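Local coordinates for IL-4-inducing protein (Schistosoma mansoni, PDB 4EL6) that binds IgE through a beta/gamma-crystallin fold and thereby activates basophils without antigen, triggering interleukin-4 release, at residues 5-11 with 22-26; 14-18 with 75-79; 39-45 with 70-76; 57-63 with 86-91. All blocks are in the same frame, centred on the assembly; numbering follows the deposited sequence. Where two conformers were deposited one is given.

Interaction 1. Residues 5-11 with 22-26; sequences CKYCLQL and IEVYK
The first hairpin of the crystallin fold, strands 9-12 and 21-24, shows how an antiparallel pair divides labour between its faces, here with L9 opposite V24 and L11 opposite I22. Each of these two pairs closes a double backbone bond; L9 N to V24 O is 3.0 Å and V24 N to L9 O is 2.8 Å. On the buried face L11 CD1 presses against V24 CG2 at 3.5 Å, tighter than usual for two carbons. Nearby, L9 CB meets V24 CB at 4.1 Å. On the other face E23 runs out as an extended chain, and its carboxylate serves three partners: a weak bond from C5 N to OE1, a weak one from Y25 OH to OE2, and a water that accepts from C5 N and donates to E23 OE2 at 2.8 Å. At the end of the hairpin the Y7 and Y25 side chains cross at about a right angle, Y25 O standing 3.6 Å from Y7 CE1 at the ring edge. Both direct bonds to the carboxylate are weak and the water adds a second link to C5 N, so the outer face is probably held more loosely than the four backbone bonds hold the strands.

Interaction 2. Residues 14-18 with 75-79; sequences ETYER and CIDDF
Y16 and D77 form the one backbone bond of this surface contact: Y16 N points almost straight at D77 O, 2.9 Å away with an angle of 178° at the hydrogen, and lies in the carbonyl plane. The Y16 ring crosses the D77 side chain at about a right angle, its CE1 3.6 Å from D77 CB. E17 bends at CG (chi2 81°), which carries its carboxylate round to D77 and places E17 OE1 also 3.4 Å from C75 CB. One shell out, R18 grips T15 side-on, NE bonding T15 O at 2.9 Å and NH2 bonding T15 OG1 at 3.0 Å, and thereby braces the turn. S39, whose hydroxyl is bonded to E14 O and E17 N, holds the same turn from the sheet side. This is consistent with the folded hairpin of the first crystallin motif, closed by a serine of a later strand. The oxygens E17 OE1 and D77 OD1 are only 2.5 Å apart, with the carboxylate planes turned 59° from each other, so one of these acids probably carries a proton and the pair is likely to be sensitive to pH.

Interaction 3. Residues 39-45 with 70-76; sequences SVCVPFV and LGHGTCI
F44 lays one ring face flat over G73: G73 CA stands 3.2 Å from the F44 ring centroid and nearly on its normal, a close CH-pi contact. G73 sits at the third position of the type II turn G71-T74 with positive phi (79°), and its bare CA leaves room for the ring. The neighbouring H72 side chain crosses F44 at about a right angle. Its CG lies between the backbone N and carbonyl carbon (chi1 75°), and H72 ND1 accepts from V45 N at 3.2 Å, the donor tilted somewhat out of the ring plane, consistent with ND1 being the unprotonated nitrogen. Further along, V42 turns CG2 to L70 CB, 3.8 Å away, and CG1 to H72 CA, while V40 CG1 meets L70 CD2 at 3.8 Å, those two side chains crossing at about a right angle. Strands 39-41 and 75-76 pair antiparallel: I76 N bonds V40 O at 2.7 Å, and V42 N extends the ladder to T74 O at 2.9 Å. C41 and C75 face each other as a non-hydrogen-bonded pair and join by a disulfide with chi3 109°. Covalent bond, backbone ladder and ring-over-glycine contact all join strand 75-76 and its turn to 39-45.

Interaction 4. Residues 57-63 with 86-91; sequences LFDNVNY and GISSIK
What is probably the folded hairpin of the second crystallin motif, the bend that follows F58, is closed here by S89, which reaches in from the neighbouring strand 89-95. With its OG between the backbone N and carbonyl carbon (chi1 60°), S89 OG donates to N60 O at 2.9 Å, in the carbonyl plane, and accepts from Y63 N at 3.0 Å, so a single hydroxyl clamps both arms of the bend. The strand pairing runs into it: F58 N bonds S89 O at 3.0 Å, while S88 N and, weakly, S89 N share F58 O. S88 and S89 opposite F58 make a classic beta bulge. Beyond the bulge a water accepts from S88 OG and donates to D59 O and G86 O. F58 takes the CA of Y63 over the centre of one face, 3.5 Å above its plane, and meets S89 O at an edge. Y63 turns a face to K91, whose chain bends at chi3 (-88°) so that K91 CE lies 3.6 Å from the Y63 ring centroid in a CH-pi contact; NZ makes an off-centre cation-pi contact. On the buried side L57 CD1 touches I87 CD1 at 4.0 Å, and L57 lies alongside I90, next to L9 of the other sheet. An aromatic residue before the bend, a second whose backbone lies over its face, and a serine clamp from another strand are characteristic of beta/gamma-crystallin motifs.

In the fold
From the N terminus, interaction 1 closes the shortest loop, the hairpin of strands 9-12 and 21-24. Residues 14-18 leave from within that loop, so interaction 2 crosses it, spanning more than half of the chain to reach 75-79. Interaction 3 begins later and ends on the same stretch, sharing C75 and I76, so the 39-45/70-76 loop nests within the span of interaction 2; S39 also bonds the turn of 14-18. Interaction 4 opens between the halves of interactions 2 and 3 and crosses both, but follows interaction 1 in series. The order is that of paired Greek keys: strand 75-76 of the second motif completes the first sheet. L9, L11, L57, L70, F79, I87 and I90 meet between the sheets.

Interaction 1. Residues 5-11 with 22-26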
loop_
_atom_site.group_PDB
_atom_site.type_symbol
_atom_site.label_atom_id
_atom_site.label_comp_id
_atom_site.label_asym_id
_atom_site.label_seq_id
_atom_site.Cartn_x
_atom_site.Cartn_y
_atom_site.Cartn_z
ATOM N N CYS A 5 4.189 -12.109 -7.075
ATOM C CA CYS A 5 3.895 -12.428 -5.645
ATOM C C CYS A 5 2.345 -12.441 -5.526
ATOM O O CYS A 5 1.568 -11.854 -6.318
ATOM C CB CYS A 5 4.689 -11.497 -4.645
ATOM S SG CYS A 5 4.532 -11.619 -2.796
ATOM N N LYS A 6 1.918 -13.282 -4.603
ATOM C CA LYS A 6 0.525 -13.532 -4.464
ATOM C C LYS A 6 -0.068 -12.542 -3.499
ATOM O O LYS A 6 -1.245 -12.256 -3.568
ATOM C CB LYS A 6 0.328 -14.941 -3.944
ATOM C CG LYS A 6 0.899 -16.009 -4.868
ATOM C CD LYS A 6 -0.189 -16.825 -5.569
ATOM C CE LYS A 6 0.372 -17.750 -6.667
ATOM N NZ LYS A 6 0.672 -17.071 -7.971
ATOM N N TYR A 7 0.739 -12.035 -2.575
ATOM C CA TYR A 7 0.149 -11.216 -1.510
ATOM C C TYR A 7 0.696 -9.776 -1.413
ATOM O O TYR A 7 -0.051 -8.880 -0.863
ATOM C CB TYR A 7 0.286 -11.931 -0.178
ATOM C CG TYR A 7 1.677 -12.270 0.086
ATOM C CD1 TYR A 7 2.551 -11.302 0.608
ATOM C CD2 TYR A 7 2.190 -13.512 -0.276
ATOM C CE1 TYR A 7 3.885 -11.590 0.830
ATOM C CE2 TYR A 7 3.540 -13.812 -0.090
ATOM C CZ TYR A 7 4.389 -12.841 0.471
ATOM O OH TYR A 7 5.728 -13.113 0.710
ATOM N N CYS A 8 1.847 -9.595 -2.095
ATOM C CA CYS A 8 2.698 -8.407 -1.992
ATOM C C CYS A 8 1.975 -7.174 -2.440
ATOM O O CYS A 8 0.926 -7.246 -3.067
ATOM C CB CYS A 8 3.991 -8.540 -2.805
ATOM S SG CYS A 8 3.977 -8.069 -4.541
ATOM N N LEU A 9 2.563 -6.050 -2.102
ATOM C CA LEU A 9 2.100 -4.775 -2.526
ATOM C C LEU A 9 3.003 -4.441 -3.712
ATOM O O LEU A 9 4.290 -4.592 -3.625
ATOM C CB LEU A 9 2.319 -3.757 -1.375
ATOM C CG LEU A 9 1.941 -2.313 -1.692
ATOM C CD1 LEU A 9 0.445 -2.133 -1.837
ATOM C CD2 LEU A 9 2.483 -1.389 -0.608
ATOM N N GLN A 10 2.384 -3.985 -4.817
ATOM C CA GLN A 10 3.111 -3.591 -6.012
ATOM C C GLN A 10 3.129 -2.099 -6.230
ATOM O O GLN A 10 2.067 -1.496 -6.198
ATOM C CB GLN A 10 2.510 -4.281 -7.255
ATOM C CG GLN A 10 2.503 -5.825 -7.212
ATOM C CD GLN A 10 1.495 -6.398 -8.193
ATOM O OE1 GLN A 10 0.447 -5.811 -8.421
ATOM N NE2 GLN A 10 1.794 -7.566 -8.750
ATOM N N LEU A 11 4.327 -1.493 -6.372
ATOM C CA LEU A 11 4.480 -0.090 -6.504
ATOM C C LEU A 11 5.158 0.176 -7.850
ATOM O O LEU A 11 6.297 -0.291 -8.099
ATOM C CB LEU A 11 5.334 0.498 -5.391
ATOM C CG LEU A 11 4.654 0.232 -4.071
ATOM C CD1 LEU A 11 5.418 -0.905 -3.437
ATOM C CD2 LEU A 11 4.505 1.442 -3.221
ATOM N N ILE A 22 8.376 -2.227 -7.793
ATOM C CA ILE A 22 8.946 -2.779 -6.602
ATOM C C ILE A 22 7.854 -3.583 -5.938
ATOM O O ILE A 22 6.717 -3.158 -5.938
ATOM C CB ILE A 22 9.449 -1.677 -5.602
ATOM C CG1 ILE A 22 10.611 -0.905 -6.197
ATOM C CG2 ILE A 22 9.913 -2.325 -4.302
ATOM C CD1 ILE A 22 10.901 0.385 -5.494
ATOM N N GLU A 23 8.218 -4.731 -5.356
ATOM C CA GLU A 23 7.316 -5.553 -4.563
ATOM C C GLU A 23 7.675 -5.417 -3.074
ATOM O O GLU A 23 8.866 -5.432 -2.667
ATOM C CB GLU A 23 7.353 -7.035 -4.980
ATOM C CG GLU A 23 6.836 -7.291 -6.386
ATOM C CD GLU A 23 6.871 -8.775 -6.771
ATOM O OE1 GLU A 23 6.020 -9.221 -7.564
ATOM O OE2 GLU A 23 7.747 -9.483 -6.267
ATOM N N VAL A 24 6.658 -5.235 -2.261
ATOM C CA VAL A 24 6.881 -5.117 -0.822
ATOM C C VAL A 24 6.175 -6.318 -0.164
ATOM O O VAL A 24 4.989 -6.598 -0.453
ATOM C CB VAL A 24 6.305 -3.783 -0.282
ATOM C CG1 VAL A 24 6.343 -3.713 1.212
ATOM C CG2 VAL A 24 7.019 -2.559 -0.864
ATOM N N TYR A 25 6.875 -7.030 0.753
ATOM C CA TYR A 25 6.417 -8.313 1.286
ATOM C C TYR A 25 5.971 -8.291 2.724
ATOM O O TYR A 25 5.291 -9.224 3.203
ATOM C CB TYR A 25 7.536 -9.367 1.162
ATOM C CG TYR A 25 8.029 -9.513 -0.282
ATOM C CD1 TYR A 25 7.307 -10.249 -1.199
ATOM C CD2 TYR A 25 9.149 -8.886 -0.703
ATOM C CE1 TYR A 25 7.738 -10.375 -2.515
ATOM C CE2 TYR A 25 9.589 -8.987 -2.014
ATOM C CZ TYR A 25 8.881 -9.725 -2.904
ATOM O OH TYR A 25 9.358 -9.840 -4.202
ATOM N N LYS A 26 6.306 -7.220 3.435
ATOM C CA LYS A 26 5.958 -7.094 4.812
ATOM C C LYS A 26 5.995 -5.627 5.205
ATOM O O LYS A 26 6.397 -4.736 4.419
ATOM C CB LYS A 26 6.902 -7.888 5.673
ATOM C CG LYS A 26 8.328 -7.513 5.669
ATOM C CD LYS A 26 9.080 -8.717 6.282
ATOM C CE LYS A 26 10.580 -8.680 6.002
ATOM N NZ LYS A 26 11.323 -9.738 6.786
HETATM O O HOH W 1 7.470 -12.019 -7.382
#

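Interaction 2. Residues 14-18 with 75-79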
loop_
_atom_site.group_PDB
_atom_site.type_symbol
_atom_site.label_atom_id
_atom_site.label_comp_id
_atom_site.label_asym_id
_atom_site.label_seq_id
_atom_site.Cartn_x
_atom_site.Cartn_y
_atom_site.Cartn_z
ATOM N N GLU A 14 5.258 4.363 -12.945
ATOM C CA GLU A 14 4.401 5.179 -13.777
ATOM C C GLU A 14 2.942 4.940 -13.440
ATOM O O GLU A 14 2.582 3.964 -12.771
ATOM C CB GLU A 14 4.634 4.855 -15.244
ATOM C CG GLU A 14 5.962 5.399 -15.784
ATOM C CD GLU A 14 6.267 4.745 -17.101
ATOM O OE1 GLU A 14 5.450 4.957 -18.021
ATOM O OE2 GLU A 14 7.268 3.980 -17.184
ATOM N N THR A 15 2.091 5.831 -13.884
ATOM C CA THR A 15 0.676 5.634 -13.690
ATOM C C THR A 15 0.180 4.477 -14.541
ATOM O O THR A 15 0.848 4.026 -15.446
ATOM C CB THR A 15 -0.156 6.908 -14.054
ATOM O OG1 THR A 15 0.119 7.183 -15.391
ATOM C CG2 THR A 15 0.145 8.141 -13.209
ATOM N N TYR A 16 -0.998 3.982 -14.190
ATOM C CA TYR A 16 -1.650 2.835 -14.814
ATOM C C TYR A 16 -0.757 1.591 -14.939
ATOM O O TYR A 16 -0.695 0.912 -15.971
ATOM C CB TYR A 16 -2.233 3.247 -16.147
ATOM C CG TYR A 16 -3.321 4.291 -16.009
ATOM C CD1 TYR A 16 -4.628 3.901 -15.787
ATOM C CD2 TYR A 16 -3.025 5.606 -16.148
ATOM C CE1 TYR A 16 -5.638 4.836 -15.651
ATOM C CE2 TYR A 16 -4.000 6.546 -16.003
ATOM C CZ TYR A 16 -5.299 6.147 -15.786
ATOM O OH TYR A 16 -6.265 7.155 -15.684
ATOM N N GLU A 17 -0.003 1.334 -13.871
ATOM C CA GLU A 17 0.723 0.062 -13.724
ATOM C C GLU A 17 1.766 -0.168 -14.833
ATOM O O GLU A 17 1.965 -1.304 -15.266
ATOM C CB GLU A 17 -0.274 -1.094 -13.556
ATOM C CG GLU A 17 -1.248 -0.915 -12.393
ATOM C CD GLU A 17 -2.457 -0.015 -12.650
ATOM O OE1 GLU A 17 -2.880 0.720 -11.708
ATOM O OE2 GLU A 17 -3.001 -0.001 -13.787
ATOM N N ARG A 18 2.424 0.909 -15.236
ATOM C CA ARG A 18 3.484 0.843 -16.254
ATOM C C ARG A 18 4.835 1.090 -15.592
ATOM O O ARG A 18 4.944 1.703 -14.534
ATOM C CB ARG A 18 3.238 1.919 -17.311
ATOM C CG ARG A 18 2.021 1.562 -18.137
ATOM C CD ARG A 18 1.495 2.653 -18.980
ATOM N NE ARG A 18 1.119 3.857 -18.297
ATOM C CZ ARG A 18 0.675 4.975 -18.844
ATOM N NH1 ARG A 18 0.553 5.075 -20.163
ATOM N NH2 ARG A 18 0.391 5.993 -18.083
ATOM N N CYS A 75 -6.203 -1.570 -7.529
ATOM C CA CYS A 75 -5.126 -0.664 -7.952
ATOM C C CYS A 75 -5.515 0.806 -7.741
ATOM O O CYS A 75 -6.741 1.186 -7.882
ATOM C CB CYS A 75 -4.812 -0.833 -9.433
ATOM S SG CYS A 75 -4.076 -2.428 -9.817
ATOM N N ILE A 76 -4.565 1.613 -7.282
ATOM C CA ILE A 76 -4.686 3.037 -7.451
ATOM C C ILE A 76 -3.943 3.451 -8.718
ATOM O O ILE A 76 -2.731 3.412 -8.780
ATOM C CB ILE A 76 -4.197 3.798 -6.205
ATOM C CG1 ILE A 76 -5.007 3.344 -4.998
ATOM C CG2 ILE A 76 -4.313 5.294 -6.497
ATOM C CD1 ILE A 76 -4.448 3.836 -3.718
ATOM N N ASP A 77 -4.701 3.749 -9.791
ATOM C CA ASP A 77 -4.068 3.937 -11.069
ATOM C C ASP A 77 -3.223 5.206 -11.181
ATOM O O ASP A 77 -2.324 5.287 -12.019
ATOM C CB ASP A 77 -5.175 3.998 -12.147
ATOM C CG ASP A 77 -5.834 2.663 -12.417
ATOM O OD1 ASP A 77 -5.205 1.577 -12.224
ATOM O OD2 ASP A 77 -6.993 2.739 -12.916
ATOM N N ASP A 78 -3.587 6.217 -10.425
ATOM C CA ASP A 78 -2.753 7.451 -10.396
ATOM C C ASP A 78 -2.555 7.902 -8.956
ATOM O O ASP A 78 -3.345 8.652 -8.345
ATOM C CB ASP A 78 -3.293 8.604 -11.251
ATOM C CG ASP A 78 -2.355 9.770 -11.270
ATOM O OD1 ASP A 78 -1.349 9.786 -10.483
ATOM O OD2 ASP A 78 -2.524 10.612 -12.188
ATOM N N PHE A 79 -1.481 7.358 -8.389
ATOM C CA PHE A 79 -1.227 7.547 -6.972
ATOM C C PHE A 79 -0.814 9.008 -6.676
ATOM O O PHE A 79 -1.001 9.486 -5.599
ATOM C CB PHE A 79 -0.126 6.636 -6.524
ATOM C CG PHE A 79 0.031 6.589 -5.016
ATOM C CD1 PHE A 79 -0.840 5.840 -4.283
ATOM C CD2 PHE A 79 1.020 7.319 -4.351
ATOM C CE1 PHE A 79 -0.749 5.794 -2.893
ATOM C CE2 PHE A 79 1.133 7.246 -2.965
ATOM C CZ PHE A 79 0.228 6.539 -2.245
#

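Interaction 3. Residues 39-45 with 70-76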
loop_
_atom_site.group_PDB
_atom_site.type_symbol
_atom_site.label_atom_id
_atom_site.label_comp_id
_atom_site.label_asym_id
_atom_site.label_seq_id
_atom_site.Cartn_x
_atom_site.Cartn_y
_atom_site.Cartn_z
ATOM N N SER A 39 1.611 4.437 -9.468
ATOM C CA SER A 39 0.476 3.601 -9.206
ATOM C C SER A 39 0.833 2.464 -8.244
ATOM O O SER A 39 1.957 2.125 -8.119
ATOM C CB SER A 39 -0.165 3.061 -10.519
ATOM O OG SER A 39 0.791 2.499 -11.356
ATOM N N VAL A 40 -0.173 1.888 -7.594
ATOM C CA VAL A 40 0.012 0.883 -6.568
ATOM C C VAL A 40 -1.124 -0.108 -6.697
ATOM O O VAL A 40 -2.267 0.282 -6.873
ATOM C CB VAL A 40 -0.057 1.525 -5.182
ATOM C CG1 VAL A 40 0.039 0.511 -4.106
ATOM C CG2 VAL A 40 0.988 2.632 -5.055
ATOM N N CYS A 41 -0.807 -1.400 -6.569
ATOM C CA CYS A 41 -1.812 -2.441 -6.607
ATOM C C CYS A 41 -1.537 -3.492 -5.528
ATOM O O CYS A 41 -0.414 -3.714 -5.111
ATOM C CB CYS A 41 -1.706 -3.207 -7.894
ATOM S SG CYS A 41 -2.039 -2.222 -9.388
ATOM N N VAL A 42 -2.582 -4.245 -5.233
ATOM C CA VAL A 42 -2.528 -5.472 -4.465
ATOM C C VAL A 42 -3.186 -6.563 -5.305
ATOM O O VAL A 42 -4.296 -6.376 -5.791
ATOM C CB VAL A 42 -3.290 -5.363 -3.141
ATOM C CG1 VAL A 42 -3.143 -6.667 -2.378
ATOM C CG2 VAL A 42 -2.833 -4.159 -2.324
ATOM N N PRO A 43 -2.487 -7.657 -5.500
ATOM C CA PRO A 43 -3.055 -8.740 -6.336
ATOM C C PRO A 43 -4.361 -9.311 -5.784
ATOM O O PRO A 43 -4.641 -9.279 -4.570
ATOM C CB PRO A 43 -1.938 -9.785 -6.375
ATOM C CG PRO A 43 -0.708 -9.090 -6.010
ATOM C CD PRO A 43 -1.079 -7.906 -5.142
ATOM N N PHE A 44 -5.166 -9.869 -6.705
ATOM C CA PHE A 44 -6.326 -10.578 -6.352
ATOM C C PHE A 44 -5.939 -11.878 -5.687
ATOM O O PHE A 44 -4.916 -12.422 -5.996
ATOM C CB PHE A 44 -7.138 -10.862 -7.608
ATOM C CG PHE A 44 -8.112 -9.773 -7.940
ATOM C CD1 PHE A 44 -9.296 -9.667 -7.228
ATOM C CD2 PHE A 44 -7.858 -8.859 -8.981
ATOM C CE1 PHE A 44 -10.210 -8.666 -7.543
ATOM C CE2 PHE A 44 -8.787 -7.878 -9.334
ATOM C CZ PHE A 44 -9.960 -7.764 -8.607
ATOM N N VAL A 45 -6.770 -12.322 -4.775
ATOM C CA VAL A 45 -6.647 -13.591 -4.111
ATOM C C VAL A 45 -7.888 -14.425 -4.493
ATOM O O VAL A 45 -7.868 -15.141 -5.495
ATOM C CB VAL A 45 -6.575 -13.322 -2.583
ATOM C CG1 VAL A 45 -6.790 -14.591 -1.782
ATOM C CG2 VAL A 45 -5.218 -12.733 -2.259
ATOM N N LEU A 70 -5.608 -0.272 0.766
ATOM C CA LEU A 70 -5.891 -1.015 -0.473
ATOM C C LEU A 70 -6.111 -2.449 -0.103
ATOM O O LEU A 70 -5.274 -3.102 0.570
ATOM C CB LEU A 70 -4.736 -1.027 -1.501
ATOM C CG LEU A 70 -4.192 0.262 -2.061
ATOM C CD1 LEU A 70 -3.090 0.891 -1.246
ATOM C CD2 LEU A 70 -3.687 -0.142 -3.462
ATOM N N GLY A 71 -7.265 -2.926 -0.506
ATOM C CA GLY A 71 -7.571 -4.360 -0.428
ATOM C C GLY A 71 -7.112 -5.194 -1.631
ATOM O O GLY A 71 -6.609 -4.699 -2.641
ATOM N N HIS A 72 -7.273 -6.520 -1.530
ATOM C CA HIS A 72 -6.819 -7.352 -2.578
ATOM C C HIS A 72 -7.627 -7.061 -3.833
ATOM O O HIS A 72 -8.872 -6.820 -3.806
ATOM C CB HIS A 72 -6.937 -8.848 -2.253
ATOM C CG HIS A 72 -8.336 -9.382 -2.314
ATOM N ND1 HIS A 72 -8.745 -10.273 -3.285
ATOM C CD2 HIS A 72 -9.463 -9.121 -1.514
ATOM C CE1 HIS A 72 -10.053 -10.543 -3.101
ATOM N NE2 HIS A 72 -10.501 -9.843 -2.035
ATOM N N GLY A 73 -6.874 -7.098 -4.917
ATOM C CA GLY A 73 -7.389 -6.819 -6.262
ATOM C C GLY A 73 -7.560 -5.330 -6.573
ATOM O O GLY A 73 -7.943 -5.010 -7.685
ATOM N N THR A 74 -7.258 -4.420 -5.656
ATOM C CA THR A 74 -7.398 -2.982 -5.889
ATOM C C THR A 74 -6.072 -2.423 -6.499
ATOM O O THR A 74 -4.956 -2.777 -6.018
ATOM C CB THR A 74 -7.723 -2.248 -4.567
ATOM O OG1 THR A 74 -9.083 -2.624 -4.240
ATOM C CG2 THR A 74 -7.644 -0.654 -4.701
ATOM N N CYS A 75 -6.203 -1.570 -7.529
ATOM C CA CYS A 75 -5.126 -0.664 -7.952
ATOM C C CYS A 75 -5.515 0.806 -7.741
ATOM O O CYS A 75 -6.741 1.186 -7.882
ATOM C CB CYS A 75 -4.812 -0.833 -9.433
ATOM S SG CYS A 75 -4.076 -2.428 -9.817
ATOM N N ILE A 76 -4.565 1.613 -7.282
ATOM C CA ILE A 76 -4.686 3.037 -7.451
ATOM C C ILE A 76 -3.943 3.451 -8.718
ATOM O O ILE A 76 -2.731 3.412 -8.780
ATOM C CB ILE A 76 -4.197 3.798 -6.205
ATOM C CG1 ILE A 76 -5.007 3.344 -4.998
ATOM C CG2 ILE A 76 -4.313 5.294 -6.497
ATOM C CD1 ILE A 76 -4.448 3.836 -3.718
#

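Interaction 4. Residues 57-63 with 86-91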
loop_
_atom_site.group_PDB
_atom_site.type_symbol
_atom_site.label_atom_id
_atom_site.label_comp_id
_atom_site.label_asym_id
_atom_site.label_seq_id
_atom_site.Cartn_x
_atom_site.Cartn_y
_atom_site.Cartn_z
ATOM N N LEU A 57 -0.923 2.382 3.559
ATOM C CA LEU A 57 0.190 3.284 3.236
ATOM C C LEU A 57 0.027 4.576 4.005
ATOM O O LEU A 57 -1.100 5.071 4.126
ATOM C CB LEU A 57 0.174 3.674 1.763
ATOM C CG LEU A 57 -0.118 2.601 0.769
ATOM C CD1 LEU A 57 -0.092 3.064 -0.672
ATOM C CD2 LEU A 57 0.803 1.509 0.918
ATOM N N PHE A 58 1.111 5.103 4.568
ATOM C CA PHE A 58 1.105 6.225 5.423
ATOM C C PHE A 58 2.064 7.299 4.955
ATOM O O PHE A 58 3.147 6.968 4.419
ATOM C CB PHE A 58 1.623 5.785 6.819
ATOM C CG PHE A 58 0.739 4.795 7.489
ATOM C CD1 PHE A 58 0.918 3.432 7.253
ATOM C CD2 PHE A 58 -0.260 5.203 8.411
ATOM C CE1 PHE A 58 0.149 2.505 7.921
ATOM C CE2 PHE A 58 -1.059 4.268 9.037
ATOM C CZ PHE A 58 -0.891 2.929 8.759
ATOM N N ASP A 59 1.738 8.599 5.168
ATOM C CA ASP A 59 2.659 9.652 4.732
ATOM C C ASP A 59 3.623 10.093 5.830
ATOM O O ASP A 59 4.392 11.020 5.592
ATOM C CB ASP A 59 1.945 10.852 4.092
ATOM C CG ASP A 59 1.430 11.886 5.132
ATOM O OD1 ASP A 59 1.207 11.557 6.321
ATOM O OD2 ASP A 59 1.255 13.074 4.715
ATOM N N ASN A 60 3.647 9.382 6.982
ATOM C CA ASN A 60 4.703 9.613 7.959
ATOM C C ASN A 60 5.181 8.305 8.437
ATOM O O ASN A 60 4.665 7.261 8.046
ATOM C CB ASN A 60 4.164 10.474 9.061
ATOM C CG ASN A 60 5.239 11.154 9.854
ATOM O OD1 ASN A 60 6.440 11.009 9.645
ATOM N ND2 ASN A 60 4.779 11.988 10.761
ATOM N N VAL A 61 6.311 8.325 9.090
ATOM C CA VAL A 61 6.910 7.070 9.596
ATOM C C VAL A 61 6.110 6.464 10.769
ATOM O O VAL A 61 5.222 7.098 11.387
ATOM C CB VAL A 61 8.380 7.312 9.999
ATOM C CG1 VAL A 61 9.207 7.840 8.839
ATOM C CG2 VAL A 61 8.426 8.230 11.221
ATOM N N ASN A 62 6.376 5.189 11.023
ATOM C CA ASN A 62 5.820 4.498 12.149
ATOM C C ASN A 62 4.278 4.503 12.167
ATOM O O ASN A 62 3.663 4.558 13.218
ATOM C CB ASN A 62 6.454 4.976 13.445
ATOM C CG ASN A 62 7.990 4.723 13.465
ATOM O OD1 ASN A 62 8.498 3.781 12.869
ATOM N ND2 ASN A 62 8.676 5.627 14.065
ATOM N N TYR A 63 3.709 4.394 10.969
ATOM C CA TYR A 63 2.273 4.112 10.790
ATOM C C TYR A 63 1.491 5.264 11.376
ATOM O O TYR A 63 0.490 5.068 12.045
ATOM C CB TYR A 63 1.918 2.767 11.400
ATOM C CG TYR A 63 2.966 1.705 11.072
ATOM C CD1 TYR A 63 3.218 1.331 9.741
ATOM C CD2 TYR A 63 3.691 1.100 12.078
ATOM C CE1 TYR A 63 4.200 0.401 9.439
ATOM C CE2 TYR A 63 4.724 0.149 11.760
ATOM C CZ TYR A 63 4.947 -0.185 10.461
ATOM O OH TYR A 63 5.853 -1.142 10.078
ATOM N N GLY A 86 3.810 10.775 -1.299
ATOM C CA GLY A 86 5.004 10.138 -0.797
ATOM C C GLY A 86 4.721 9.263 0.370
ATOM O O GLY A 86 4.093 9.668 1.392
ATOM N N ILE A 87 5.119 7.990 0.237
ATOM C CA ILE A 87 4.834 6.958 1.258
ATOM C C ILE A 87 6.051 6.851 2.183
ATOM O O ILE A 87 7.203 6.618 1.704
ATOM C CB ILE A 87 4.615 5.616 0.610
ATOM C CG1 ILE A 87 3.480 5.694 -0.433
ATOM C CG2 ILE A 87 4.262 4.555 1.691
ATOM C CD1 ILE A 87 3.520 4.554 -1.425
ATOM N N SER A 88 5.806 7.038 3.476
ATOM C CA SER A 88 6.843 6.972 4.514
ATOM C C SER A 88 6.823 5.696 5.324
ATOM O O SER A 88 7.825 5.405 5.961
ATOM C CB SER A 88 6.843 8.190 5.442
ATOM O OG SER A 88 7.324 9.308 4.747
ATOM N N SER A 89 5.698 4.989 5.373
ATOM C CA SER A 89 5.653 3.646 6.023
ATOM C C SER A 89 4.514 2.866 5.421
ATOM O O SER A 89 3.525 3.412 4.864
ATOM C CB SER A 89 5.598 3.714 7.538
ATOM O OG SER A 89 4.449 4.405 8.078
ATOM N N ILE A 90 4.567 1.570 5.581
ATOM C CA ILE A 90 3.617 0.709 4.953
ATOM C C ILE A 90 3.316 -0.402 5.942
ATOM O O ILE A 90 4.279 -1.042 6.442
ATOM C CB ILE A 90 4.198 0.048 3.654
ATOM C CG1 ILE A 90 4.545 1.122 2.556
ATOM C CG2 ILE A 90 3.230 -1.025 3.166
ATOM C CD1 ILE A 90 5.344 0.571 1.404
ATOM N N LYS A 91 2.042 -0.707 6.163
ATOM C CA LYS A 91 1.653 -1.818 7.063
ATOM C C LYS A 91 0.882 -2.890 6.303
ATOM O O LYS A 91 0.000 -2.576 5.555
ATOM C CB LYS A 91 0.868 -1.382 8.253
ATOM C CG LYS A 91 0.720 -2.482 9.288
ATOM C CD LYS A 91 0.069 -1.990 10.567
ATOM C CE LYS A 91 1.145 -1.450 11.496
ATOM N NZ LYS A 91 0.703 -1.409 12.914
HETATM O O HOH W 2 5.703 10.894 3.292
#